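Local atomic coordinates of surface-associated protein CshA (Streptococcus gordonii, PDB entry 5L2D), a protein that is anchored to the streptococcal cell wall and binds host fibronectin as an adhesin, by a catch-clamp mechanism. Residues T102-T107 / L133-V138; L57-L62 / I142-E147; L62-S67 / A88-L93; G196-M201 / Q243-I248. All coordinates share one frame; numbering follows the deposited sequence.

All four contacts lie in non-repetitive domain 2 of the adhesin, and each touches the second subunit of the assembly. Contacts 2 and 3 share Leu62, where strand 53-61 gives way to a loop, and both are tied to the long strand 138-150; their centres are about 16 Å apart. Contact 1 leads into the same strand and lies closest to contact 3, centre to centre about 11 Å, with the backbone of Ala137 meeting that of Leu93. It also reaches contact 2, through Val106 CG2 and Ile142 CD1, 4.0 Å apart. Contact 4 belongs to a separate three-stranded sheet across the chain's centre, its nearest atoms about 5 Å from contact 3 and about 12 Å from contact 1.

Contact 1: residues T102-T107 / L133-V138; sequences TPPSVT and LPDDAV
The ring of Pro104 overlaps the turn at Pro134 and Asp135, its CG lying 4.0 Å from Pro134 CG and 3.9 Å from Asp135 CB. The Pro104 ring and the Asp135 side chain cross at about a right angle; the methylene is the nearer part, and OD2 lies a little farther off, near Pro104 CD. Pro134 returns the contact with its own ring, whose CD rests 3.4 Å from Ser105 O. Leu133 reaches the other segment by a different route: with CG anti to the backbone N (chi1 -169°), the branch comes up to the carbonyl of Pro104, Leu133 CG to Pro104 O 3.7 Å, while CD2 also approaches the Pro104 ring. Further along, Pro103 CB meets Val138 CG1 at 4.2 Å, and Val106 CG1 lies 4.3 Å from Leu133 CB.

Packing between proline rings and aliphatic branches joins the segments; Ser105 OG is bonded outside them, to Asp34. Tyr92 packs on Pro103, Pro104 and Val138, while Trp140 backs Val106 and Leu133. The chain bends sharply at Pro134, the centre of an inverse gamma turn; the 133-138 segment then runs into strand 138-150, and the proline-rich 102-107 loop packs against it.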
loop_
_atom_site.group_PDB
_atom_site.type_symbol
_atom_site.label_atom_id
_atom_site.label_comp_id
_atom_site.label_asym_id
_atom_site.label_seq_id
_atom_site.Cartn_x
_atom_site.Cartn_y
_atom_site.Cartn_z
ATOM N N THR A 102 -5.013 -7.318 -18.720
ATOM C CA THR A 102 -5.362 -7.295 -17.311
ATOM C C THR A 102 -4.235 -7.927 -16.498
ATOM O O THR A 102 -3.861 -9.064 -16.744
ATOM C CB THR A 102 -6.677 -8.068 -17.065
ATOM O OG1 THR A 102 -7.736 -7.443 -17.818
ATOM C CG2 THR A 102 -7.018 -8.106 -15.576
ATOM N N PRO A 103 -3.719 -7.217 -15.486
ATOM C CA PRO A 103 -2.566 -7.759 -14.799
ATOM C C PRO A 103 -2.932 -8.968 -13.958
ATOM O O PRO A 103 -4.114 -9.226 -13.788
ATOM C CB PRO A 103 -2.104 -6.598 -13.898
ATOM C CG PRO A 103 -2.994 -5.454 -14.180
ATOM C CD PRO A 103 -4.230 -6.018 -14.810
ATOM N N PRO A 104 -1.922 -9.705 -13.438
ATOM C CA PRO A 104 -2.178 -10.846 -12.548
ATOM C C PRO A 104 -2.733 -10.448 -11.185
ATOM O O PRO A 104 -2.530 -9.321 -10.735
ATOM C CB PRO A 104 -0.805 -11.523 -12.393
ATOM C CG PRO A 104 0.211 -10.579 -12.944
ATOM C CD PRO A 104 -0.503 -9.599 -13.832
ATOM N N SER A 105 -3.427 -11.393 -10.548
ATOM C CA SER A 105 -4.033 -11.204 -9.225
ATOM C C SER A 105 -2.945 -10.919 -8.191
ATOM O O SER A 105 -1.828 -11.448 -8.321
ATOM C CB SER A 105 -4.813 -12.471 -8.799
ATOM O OG SER A 105 -5.780 -12.900 -9.773
ATOM N N VAL A 106 -3.248 -10.106 -7.168
ATOM C CA VAL A 106 -2.257 -9.915 -6.099
ATOM C C VAL A 106 -2.272 -11.190 -5.242
ATOM O O VAL A 106 -3.266 -11.898 -5.264
ATOM C CB VAL A 106 -2.426 -8.596 -5.256
ATOM C CG1 VAL A 106 -3.282 -7.550 -5.967
ATOM C CG2 VAL A 106 -2.950 -8.865 -3.860
ATOM N N THR A 107 -1.187 -11.490 -4.512
ATOM C CA THR A 107 -1.067 -12.779 -3.828
ATOM C C THR A 107 0.131 -12.856 -2.914
ATOM O O THR A 107 1.058 -12.052 -3.015
ATOM C CB THR A 107 -0.922 -13.947 -4.850
ATOM O OG1 THR A 107 -0.628 -15.181 -4.164
ATOM C CG2 THR A 107 0.197 -13.647 -5.880
ATOM N N LEU A 133 1.834 -7.717 -6.037
ATOM C CA LEU A 133 1.251 -7.898 -7.356
ATOM C C LEU A 133 2.426 -8.176 -8.246
ATOM O O LEU A 133 3.247 -7.275 -8.471
ATOM C CB LEU A 133 0.524 -6.656 -7.835
ATOM C CG LEU A 133 -0.320 -6.909 -9.073
ATOM C CD1 LEU A 133 -1.189 -5.694 -9.333
ATOM C CD2 LEU A 133 0.513 -7.212 -10.300
ATOM N N PRO A 134 2.516 -9.423 -8.752
ATOM C CA PRO A 134 3.719 -9.992 -9.365
ATOM C C PRO A 134 3.937 -9.604 -10.839
ATOM O O PRO A 134 3.889 -10.452 -11.720
ATOM C CB PRO A 134 3.449 -11.489 -9.243
ATOM C CG PRO A 134 1.973 -11.590 -9.483
ATOM C CD PRO A 134 1.397 -10.395 -8.773
ATOM N N ASP A 135 4.164 -8.329 -11.108
ATOM C CA ASP A 135 4.464 -7.885 -12.464
ATOM C C ASP A 135 4.747 -6.382 -12.413
ATOM O O ASP A 135 4.203 -5.663 -11.584
ATOM C CB ASP A 135 3.319 -8.235 -13.439
ATOM C CG ASP A 135 3.711 -8.104 -14.927
ATOM O OD1 ASP A 135 4.909 -8.071 -15.297
ATOM O OD2 ASP A 135 2.782 -8.049 -15.747
ATOM N N ASP A 136 5.613 -5.927 -13.305
ATOM C CA ASP A 136 6.135 -4.571 -13.274
ATOM C C ASP A 136 5.120 -3.562 -13.768
ATOM O O ASP A 136 4.153 -3.928 -14.429
ATOM C CB ASP A 136 7.404 -4.481 -14.140
ATOM C CG ASP A 136 8.532 -5.438 -13.668
ATOM O OD1 ASP A 136 8.587 -5.826 -12.460
ATOM O OD2 ASP A 136 9.372 -5.786 -14.532
ATOM N N ALA A 137 5.336 -2.297 -13.422
ATOM C CA ALA A 137 4.675 -1.165 -14.105
ATOM C C ALA A 137 3.157 -1.169 -13.967
ATOM O O ALA A 137 2.404 -1.125 -14.962
ATOM C CB ALA A 137 5.080 -1.116 -15.563
ATOM N N VAL A 138 2.731 -1.177 -12.704
ATOM C CA VAL A 138 1.314 -1.199 -12.338
ATOM C C VAL A 138 1.002 -0.091 -11.335
ATOM O O VAL A 138 1.820 0.265 -10.495
ATOM C CB VAL A 138 0.905 -2.555 -11.749
ATOM C CG1 VAL A 138 0.523 -3.520 -12.849
ATOM C CG2 VAL A 138 2.057 -3.129 -10.931
#

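Contact 2: residues L57-L62 / I142-E147; sequences LTVTEL and IKFKVE
Glu61 and Lys143 lie side by side and point the same way, joined by a salt bridge in which Glu61 OE1 is 2.6 Å from Lys143 NZ. The glutamate is extended beyond CG, whereas the lysine bends at chi2, chi3 and chi4, folding its ammonium group back to the carboxylate. Thr60 crosses nearby: its OG1 sits 3.5 Å from Lys143 CB and its CG2 touches Lys145 CB, the threonine and Lys145 side chains crossing at about a right angle. The hydroxyl itself bonds to Glu265 of the second subunit.

Leu57, Val59, Phe144 and Val146 form the other face. Leu57 and Val59 each run at a slant to Phe144, Leu57 CD2 touching its CB and Val59 CG2 lying 3.7 Å from Phe144 CE1. Leu62 and Ile142 run alongside each other, with Leu62 CD2 and Ile142 CG1 3.5 Å apart.

The backbones pair antiparallel, Thr58 with Lys145 through two bonds, Lys145 N to Thr58 O being 2.7 Å with an N-H...O angle of 166°. A classic beta bulge follows, Thr60 and Glu61 both facing Lys143: Lys143 O takes a bond from Thr60 N at 2.8 Å and a weak one from Glu61 N. Strand 53-61 lies between strands 44-50 and 138-150, and residues 142-144 also pair antiparallel with a strand of the second subunit, carrying the sheet across the interface.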
loop_
_atom_site.group_PDB
_atom_site.type_symbol
_atom_site.label_atom_id
_atom_site.label_comp_id
_atom_site.label_asym_id
_atom_site.label_seq_id
_atom_site.Cartn_x
_atom_site.Cartn_y
_atom_site.Cartn_z
ATOM N N LEU A 57 -8.812 -10.756 8.227
ATOM C CA LEU A 57 -8.578 -9.783 7.179
ATOM C C LEU A 57 -9.370 -10.196 5.987
ATOM O O LEU A 57 -9.174 -11.321 5.497
ATOM C CB LEU A 57 -7.103 -9.743 6.766
ATOM C CG LEU A 57 -6.214 -8.850 7.632
ATOM C CD1 LEU A 57 -4.762 -9.013 7.246
ATOM C CD2 LEU A 57 -6.573 -7.388 7.480
ATOM N N THR A 58 -10.215 -9.289 5.488
ATOM C CA THR A 58 -11.055 -9.569 4.327
ATOM C C THR A 58 -10.903 -8.450 3.313
ATOM O O THR A 58 -11.063 -7.274 3.671
ATOM C CB THR A 58 -12.551 -9.659 4.694
ATOM O OG1 THR A 58 -12.750 -10.415 5.911
ATOM C CG2 THR A 58 -13.341 -10.265 3.527
ATOM N N VAL A 59 -10.643 -8.799 2.052
ATOM C CA VAL A 59 -10.403 -7.777 1.028
ATOM C C VAL A 59 -11.694 -7.112 0.670
ATOM O O VAL A 59 -12.633 -7.782 0.224
ATOM C CB VAL A 59 -9.885 -8.361 -0.289
ATOM C CG1 VAL A 59 -9.662 -7.262 -1.311
ATOM C CG2 VAL A 59 -8.596 -9.087 -0.078
ATOM N N THR A 60 -11.757 -5.802 0.823
ATOM C CA THR A 60 -13.000 -5.110 0.452
ATOM C C THR A 60 -12.908 -4.413 -0.864
ATOM O O THR A 60 -13.915 -3.988 -1.376
ATOM C CB THR A 60 -13.425 -4.039 1.467
ATOM O OG1 THR A 60 -12.496 -2.957 1.458
ATOM C CG2 THR A 60 -13.469 -4.620 2.844
ATOM N N GLU A 61 -11.705 -4.235 -1.385
ATOM C CA GLU A 61 -11.539 -3.435 -2.578
ATOM C C GLU A 61 -10.195 -3.654 -3.266
ATOM O O GLU A 61 -9.160 -3.857 -2.623
ATOM C CB GLU A 61 -11.724 -1.952 -2.262
ATOM C CG GLU A 61 -11.927 -1.148 -3.532
ATOM C CD GLU A 61 -12.546 0.222 -3.309
ATOM O OE1 GLU A 61 -11.900 1.059 -2.640
ATOM O OE2 GLU A 61 -13.658 0.473 -3.842
ATOM N N LEU A 62 -10.236 -3.621 -4.589
ATOM C CA LEU A 62 -9.033 -3.621 -5.419
ATOM C C LEU A 62 -9.034 -2.437 -6.400
ATOM O O LEU A 62 -9.381 -2.590 -7.553
ATOM C CB LEU A 62 -8.924 -4.944 -6.179
ATOM C CG LEU A 62 -8.617 -6.162 -5.314
ATOM C CD1 LEU A 62 -8.841 -7.474 -6.069
ATOM C CD2 LEU A 62 -7.193 -6.111 -4.796
ATOM N N ILE A 142 -5.159 -1.972 -2.749
ATOM C CA ILE A 142 -5.971 -2.931 -2.043
ATOM C C ILE A 142 -6.471 -2.366 -0.671
ATOM O O ILE A 142 -5.762 -1.623 0.007
ATOM C CB ILE A 142 -5.181 -4.250 -1.877
ATOM C CG1 ILE A 142 -6.109 -5.411 -1.550
ATOM C CG2 ILE A 142 -4.168 -4.142 -0.757
ATOM C CD1 ILE A 142 -5.391 -6.747 -1.431
ATOM N N LYS A 143 -7.704 -2.707 -0.288
ATOM C CA LYS A 143 -8.191 -2.403 1.052
ATOM C C LYS A 143 -8.668 -3.649 1.728
ATOM O O LYS A 143 -9.317 -4.524 1.121
ATOM C CB LYS A 143 -9.356 -1.407 1.042
ATOM C CG LYS A 143 -8.950 0.038 0.817
ATOM C CD LYS A 143 -9.682 0.999 1.750
ATOM C CE LYS A 143 -11.098 1.284 1.274
ATOM N NZ LYS A 143 -11.226 1.561 -0.185
ATOM N N PHE A 144 -8.393 -3.681 3.018
ATOM C CA PHE A 144 -8.813 -4.753 3.865
ATOM C C PHE A 144 -9.737 -4.286 4.973
ATOM O O PHE A 144 -9.495 -3.239 5.571
ATOM C CB PHE A 144 -7.597 -5.322 4.555
ATOM C CG PHE A 144 -6.738 -6.135 3.682
ATOM C CD1 PHE A 144 -7.053 -7.471 3.446
ATOM C CD2 PHE A 144 -5.611 -5.585 3.106
ATOM C CE1 PHE A 144 -6.244 -8.240 2.641
ATOM C CE2 PHE A 144 -4.805 -6.343 2.289
ATOM C CZ PHE A 144 -5.121 -7.670 2.056
ATOM N N LYS A 145 -10.738 -5.112 5.286
ATOM C CA LYS A 145 -11.493 -5.019 6.530
ATOM C C LYS A 145 -10.681 -5.692 7.569
ATOM O O LYS A 145 -10.119 -6.735 7.297
ATOM C CB LYS A 145 -12.780 -5.802 6.375
ATOM C CG LYS A 145 -13.797 -5.713 7.496
ATOM C CD LYS A 145 -15.202 -5.877 6.918
ATOM C CE LYS A 145 -16.268 -5.885 7.997
ATOM N NZ LYS A 145 -16.508 -7.285 8.439
ATOM N N VAL A 146 -10.632 -5.131 8.766
ATOM C CA VAL A 146 -9.831 -5.693 9.863
ATOM C C VAL A 146 -10.683 -5.947 11.112
ATOM O O VAL A 146 -11.360 -5.045 11.623
ATOM C CB VAL A 146 -8.723 -4.729 10.279
ATOM C CG1 VAL A 146 -7.793 -5.387 11.285
ATOM C CG2 VAL A 146 -7.969 -4.271 9.066
ATOM N N GLU A 147 -10.613 -7.167 11.613
ATOM C CA GLU A 147 -11.385 -7.565 12.766
ATOM C C GLU A 147 -10.500 -8.384 13.658
ATOM O O GLU A 147 -9.553 -9.053 13.209
ATOM C CB GLU A 147 -12.597 -8.410 12.376
ATOM C CG GLU A 147 -13.424 -7.890 11.200
ATOM C CD GLU A 147 -14.623 -8.795 10.888
ATOM O OE1 GLU A 147 -14.431 -9.994 10.577
ATOM O OE2 GLU A 147 -15.774 -8.316 10.957
#

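Contact 3: residues L62-S67 / A88-L93; sequences LKPFNS and AINSYL
Pro64 wedges its ring against Ala88 and the backbone of Ile89, in a loop-to-loop contact between the exit of strand 53-61 and the approach to the short strand 91-92, which pairs with strand 138-150. The ring carbon Pro64 CG rests 3.7 Å from Ala88 CB, and Pro64 CD lies 3.5 Å from Ile89 C. The amide of Asn90 also approaches CD: Asn90 OD1 stands 3.4 Å from Pro64 CD and 3.2 Å from Lys63 C. The same oxygen comes close to Pro64 N, which has no hydrogen to give, so this is packing only. The amide nitrogen Asn90 ND2 faces Leu62 CB at 3.8 Å, the two side chains crossing at about a right angle.

Lys63 supplies the hydrogen bond between the segments. With CG anti to the carbonyl carbon (chi1 -67°), its chain passes along the Ala88 carbonyl, then bends at chi4 to bring Lys63 NZ to 3.2 Å from Ala88 O; the ammonium lies above the carbonyl plane, 45° out of it. Ala88 CB also approaches Asn66 ND2.

A second shell fixes these groups. Asn90 OD1 accepts a hydrogen bond from the backbone of Gly141, which ties the amide to strand 138-150, and Asn66 OD1 bonds to Asn139 of the same strand. The neighbouring Phe65 meets Tyr269 of the second subunit edge-to-face.

Residues 65-67 form a short 3-10 turn after Pro64, and its closure is doubly secured: Pro64 O accepts from both Ser67 N and Ser67 OG, the hydroxyl donating at 2.8 Å with a C=O...OG angle of 165°.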
loop_
_atom_site.group_PDB
_atom_site.type_symbol
_atom_site.label_atom_id
_atom_site.label_comp_id
_atom_site.label_asym_id
_atom_site.label_seq_id
_atom_site.Cartn_x
_atom_site.Cartn_y
_atom_site.Cartn_z
ATOM N N LEU A 62 -10.236 -3.621 -4.589
ATOM C CA LEU A 62 -9.033 -3.621 -5.419
ATOM C C LEU A 62 -9.034 -2.437 -6.400
ATOM O O LEU A 62 -9.381 -2.590 -7.553
ATOM C CB LEU A 62 -8.924 -4.944 -6.179
ATOM C CG LEU A 62 -8.617 -6.162 -5.314
ATOM C CD1 LEU A 62 -8.841 -7.474 -6.069
ATOM C CD2 LEU A 62 -7.193 -6.111 -4.796
ATOM N N LYS A 63 -8.665 -1.254 -5.936
ATOM C CA LYS A 63 -8.542 -0.125 -6.819
ATOM C C LYS A 63 -7.307 0.660 -6.449
ATOM O O LYS A 63 -6.833 0.580 -5.311
ATOM C CB LYS A 63 -9.744 0.780 -6.690
ATOM C CG LYS A 63 -11.064 0.208 -7.165
ATOM C CD LYS A 63 -12.153 1.271 -6.969
ATOM C CE LYS A 63 -13.461 0.918 -7.680
ATOM N NZ LYS A 63 -13.294 0.711 -9.152
ATOM N N PRO A 64 -6.782 1.432 -7.411
ATOM C CA PRO A 64 -5.606 2.267 -7.236
ATOM C C PRO A 64 -5.900 3.593 -6.595
ATOM O O PRO A 64 -7.054 4.008 -6.559
ATOM C CB PRO A 64 -5.171 2.522 -8.667
ATOM C CG PRO A 64 -6.455 2.562 -9.418
ATOM C CD PRO A 64 -7.169 1.382 -8.834
ATOM N N PHE A 65 -4.822 4.262 -6.189
ATOM C CA PHE A 65 -4.872 5.489 -5.412
ATOM C C PHE A 65 -5.613 6.601 -6.061
ATOM O O PHE A 65 -6.250 7.405 -5.360
ATOM C CB PHE A 65 -3.495 6.006 -5.145
ATOM C CG PHE A 65 -3.434 7.077 -4.097
ATOM C CD1 PHE A 65 -3.716 6.798 -2.797
ATOM C CD2 PHE A 65 -3.020 8.361 -4.405
ATOM C CE1 PHE A 65 -3.589 7.761 -1.810
ATOM C CE2 PHE A 65 -2.899 9.343 -3.422
ATOM C CZ PHE A 65 -3.189 9.036 -2.114
ATOM N N ASN A 66 -5.537 6.685 -7.382
ATOM C CA ASN A 66 -6.223 7.788 -8.071
ATOM C C ASN A 66 -7.768 7.695 -8.047
ATOM O O ASN A 66 -8.464 8.550 -8.649
ATOM C CB ASN A 66 -5.699 7.976 -9.493
ATOM C CG ASN A 66 -5.644 6.692 -10.273
ATOM O OD1 ASN A 66 -5.209 5.683 -9.755
ATOM N ND2 ASN A 66 -6.051 6.728 -11.535
ATOM N N SER A 67 -8.291 6.679 -7.344
ATOM C CA SER A 67 -9.726 6.498 -7.164
ATOM C C SER A 67 -10.174 6.881 -5.786
ATOM O O SER A 67 -11.365 6.838 -5.528
ATOM C CB SER A 67 -10.118 5.047 -7.392
ATOM O OG SER A 67 -9.781 4.274 -6.265
ATOM N N ALA A 88 -11.449 3.790 -11.563
ATOM C CA ALA A 88 -10.175 3.279 -12.038
ATOM C C ALA A 88 -10.044 1.882 -11.523
ATOM O O ALA A 88 -10.453 1.603 -10.397
ATOM C CB ALA A 88 -9.039 4.116 -11.502
ATOM N N ILE A 89 -9.475 1.000 -12.328
ATOM C CA ILE A 89 -9.130 -0.317 -11.804
ATOM C C ILE A 89 -7.630 -0.483 -11.754
ATOM O O ILE A 89 -6.886 0.381 -12.204
ATOM C CB ILE A 89 -9.765 -1.449 -12.603
ATOM C CG1 ILE A 89 -9.506 -1.277 -14.119
ATOM C CG2 ILE A 89 -11.249 -1.480 -12.298
ATOM C CD1 ILE A 89 -9.129 -2.560 -14.826
ATOM N N ASN A 90 -7.203 -1.569 -11.128
ATOM C CA ASN A 90 -5.798 -1.904 -11.017
ATOM C C ASN A 90 -5.314 -2.179 -12.442
ATOM O O ASN A 90 -5.890 -3.028 -13.147
ATOM C CB ASN A 90 -5.607 -3.137 -10.103
ATOM C CG ASN A 90 -5.777 -2.837 -8.589
ATOM O OD1 ASN A 90 -5.977 -1.700 -8.139
ATOM N ND2 ASN A 90 -5.684 -3.885 -7.797
ATOM N N SER A 91 -4.284 -1.438 -12.869
ATOM C CA SER A 91 -3.849 -1.382 -14.278
ATOM C C SER A 91 -2.363 -1.461 -14.479
ATOM O O SER A 91 -1.597 -1.158 -13.578
ATOM C CB SER A 91 -4.234 -0.036 -14.857
ATOM O OG SER A 91 -5.590 -0.004 -15.124
ATOM N N TYR A 92 -1.954 -1.792 -15.700
ATOM C CA TYR A 92 -0.605 -1.427 -16.157
ATOM C C TYR A 92 -0.515 0.063 -16.422
ATOM O O TYR A 92 -1.502 0.655 -16.866
ATOM C CB TYR A 92 -0.238 -2.171 -17.430
ATOM C CG TYR A 92 0.046 -3.606 -17.143
ATOM C CD1 TYR A 92 1.200 -3.985 -16.450
ATOM C CD2 TYR A 92 -0.861 -4.587 -17.508
ATOM C CE1 TYR A 92 1.451 -5.323 -16.159
ATOM C CE2 TYR A 92 -0.626 -5.920 -17.224
ATOM C CZ TYR A 92 0.522 -6.278 -16.557
ATOM O OH TYR A 92 0.714 -7.594 -16.305
ATOM N N LEU A 93 0.666 0.649 -16.165
ATOM C CA LEU A 93 0.947 2.065 -16.477
ATOM C C LEU A 93 0.838 2.325 -18.000
ATOM O O LEU A 93 1.283 1.504 -18.788
ATOM C CB LEU A 93 2.345 2.407 -16.010
ATOM C CG LEU A 93 2.642 2.177 -14.539
ATOM C CD1 LEU A 93 4.124 2.358 -14.265
ATOM C CD2 LEU A 93 1.823 3.127 -13.696
#

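Contact 4: residues G196-M201 / Q243-I248; sequences GPYTVM and QVFGPI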
loop_
_atom_site.group_PDB
_atom_site.type_symbol
_atom_site.label_atom_id
_atom_site.label_comp_id
_atom_site.label_asym_id
_atom_site.label_seq_id
_atom_site.Cartn_x
_atom_site.Cartn_y
_atom_site.Cartn_z
ATOM N N GLY A 196 17.788 10.420 8.720
ATOM C CA GLY A 196 17.010 9.228 8.422
ATOM C C GLY A 196 16.834 8.301 9.625
ATOM O O GLY A 196 17.642 8.345 10.557
ATOM N N PRO A 197 15.674 7.610 9.690
ATOM C CA PRO A 197 15.545 6.125 9.688
ATOM C C PRO A 197 15.018 5.744 8.304
ATOM O O PRO A 197 15.243 4.646 7.783
ATOM C CB PRO A 197 14.507 5.829 10.767
ATOM C CG PRO A 197 13.775 7.115 10.988
ATOM C CD PRO A 197 14.578 8.266 10.440
ATOM N N TYR A 198 14.314 6.711 7.728
ATOM C CA TYR A 198 13.800 6.668 6.385
ATOM C C TYR A 198 13.810 8.124 5.965
ATOM O O TYR A 198 13.967 9.000 6.835
ATOM C CB TYR A 198 12.359 6.135 6.404
ATOM C CG TYR A 198 11.321 7.010 7.127
ATOM C CD1 TYR A 198 10.969 6.784 8.463
ATOM C CD2 TYR A 198 10.668 8.024 6.449
ATOM C CE1 TYR A 198 10.007 7.563 9.097
ATOM C CE2 TYR A 198 9.724 8.802 7.074
ATOM C CZ TYR A 198 9.398 8.572 8.388
ATOM O OH TYR A 198 8.439 9.384 8.947
ATOM N N THR A 199 13.612 8.390 4.674
ATOM C CA THR A 199 13.456 9.761 4.225
ATOM C C THR A 199 12.267 9.932 3.300
ATOM O O THR A 199 11.933 9.040 2.521
ATOM C CB THR A 199 14.662 10.216 3.419
ATOM O OG1 THR A 199 14.658 9.482 2.207
ATOM C CG2 THR A 199 15.958 9.951 4.173
ATOM N N VAL A 200 11.682 11.120 3.323
ATOM C CA VAL A 200 10.456 11.332 2.612
ATOM C C VAL A 200 10.688 11.657 1.136
ATOM O O VAL A 200 11.479 12.521 0.800
ATOM C CB VAL A 200 9.644 12.465 3.280
ATOM C CG1 VAL A 200 8.353 12.698 2.492
ATOM C CG2 VAL A 200 9.388 12.143 4.758
ATOM N N MET A 201 9.963 11.008 0.251
ATOM C CA MET A 201 10.098 11.300 -1.170
ATOM C C MET A 201 9.465 12.637 -1.531
ATOM O O MET A 201 8.355 12.889 -1.083
ATOM C CB MET A 201 9.419 10.179 -1.957
ATOM C CG MET A 201 9.504 10.299 -3.458
ATOM S SD MET A 201 8.527 9.036 -4.283
ATOM C CE MET A 201 9.191 7.553 -3.507
ATOM N N GLN A 243 -3.509 9.747 8.882
ATOM C CA GLN A 243 -4.077 8.523 8.418
ATOM C C GLN A 243 -3.463 8.068 7.123
ATOM O O GLN A 243 -3.827 7.028 6.602
ATOM C CB GLN A 243 -5.573 8.727 8.207
ATOM C CG GLN A 243 -6.351 8.886 9.505
ATOM C CD GLN A 243 -7.832 8.764 9.268
ATOM O OE1 GLN A 243 -8.331 9.220 8.226
ATOM N NE2 GLN A 243 -8.541 8.104 10.194
ATOM N N VAL A 244 -2.591 8.865 6.552
ATOM C CA VAL A 244 -1.937 8.428 5.349
ATOM C C VAL A 244 -0.441 8.687 5.397
ATOM O O VAL A 244 0.013 9.849 5.432
ATOM C CB VAL A 244 -2.644 8.907 4.062
ATOM C CG1 VAL A 244 -3.540 10.051 4.336
ATOM C CG2 VAL A 244 -1.675 9.239 2.963
ATOM N N PHE A 245 0.290 7.556 5.412
ATOM C CA PHE A 245 1.748 7.527 5.413
ATOM C C PHE A 245 2.236 7.387 4.009
ATOM O O PHE A 245 2.201 6.307 3.426
ATOM C CB PHE A 245 2.212 6.395 6.208
ATOM C CG PHE A 245 3.615 6.484 6.549
ATOM C CD1 PHE A 245 4.068 7.547 7.286
ATOM C CD2 PHE A 245 4.499 5.473 6.182
ATOM C CE1 PHE A 245 5.401 7.614 7.654
ATOM C CE2 PHE A 245 5.820 5.532 6.548
ATOM C CZ PHE A 245 6.280 6.603 7.281
ATOM N N GLY A 246 2.577 8.561 3.458
ATOM C CA GLY A 246 2.588 8.845 2.001
ATOM C C GLY A 246 3.885 8.222 1.721
ATOM O O GLY A 246 4.495 7.756 2.691
ATOM N N PRO A 247 4.306 8.207 0.454
ATOM C CA PRO A 247 5.481 7.490 -0.061
ATOM C C PRO A 247 6.840 7.889 0.571
ATOM O O PRO A 247 7.229 9.056 0.508
ATOM C CB PRO A 247 5.470 7.840 -1.545
ATOM C CG PRO A 247 4.824 9.174 -1.603
ATOM C CD PRO A 247 3.729 9.089 -0.571
ATOM N N ILE A 248 7.511 6.921 1.200
ATOM C CA ILE A 248 8.912 7.055 1.611
ATOM C C ILE A 248 9.917 6.347 0.688
ATOM O O ILE A 248 9.563 5.589 -0.212
ATOM C CB ILE A 248 9.171 6.451 2.988
ATOM C CG1 ILE A 248 8.733 4.977 3.039
ATOM C CG2 ILE A 248 8.509 7.299 4.030
ATOM C CD1 ILE A 248 9.566 4.113 3.961
#
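An aromatic and aliphatic cluster, with one antiparallel bridge beside it, joins strand 198-200, outermost within this chain, to strand 244-250 in a three-stranded sheet. Tyr198 and Phe245 extend toward each other from opposite directions and form an offset edge-to-face pair, the edge of Phe245 directed at the face of Tyr198, with centroids 5.6 Å apart and planes at 77°. Phe245 CZ lies over that face, 3.9 Å from Tyr198 CZ. Ile248 crosses the tyrosine at about a right angle and packs obliquely on the ring, its CG2 3.3 Å from Tyr198 CD2. Tyr198 CG sits between the backbone N and the carbonyl carbon (chi1 65°), which turns the ring toward both partners.

The backbones meet at Val200 and Ile248, a non-hydrogen-bonded pair with diverging side chains. Next to it Met201 N makes a weak bond to Pro247 O at 3.4 Å. Met201 bends at chi3, and its CE comes to 4.2 Å from Pro247 CB.

Strand 244-250 is the middle strand here, flanked by 198-200 and by 172-177, where Phe175 and Ile174 pack on Phe245 and Pro247, respectively; Tyr198 and Ile248 also pack on Pro256 of the second subunit.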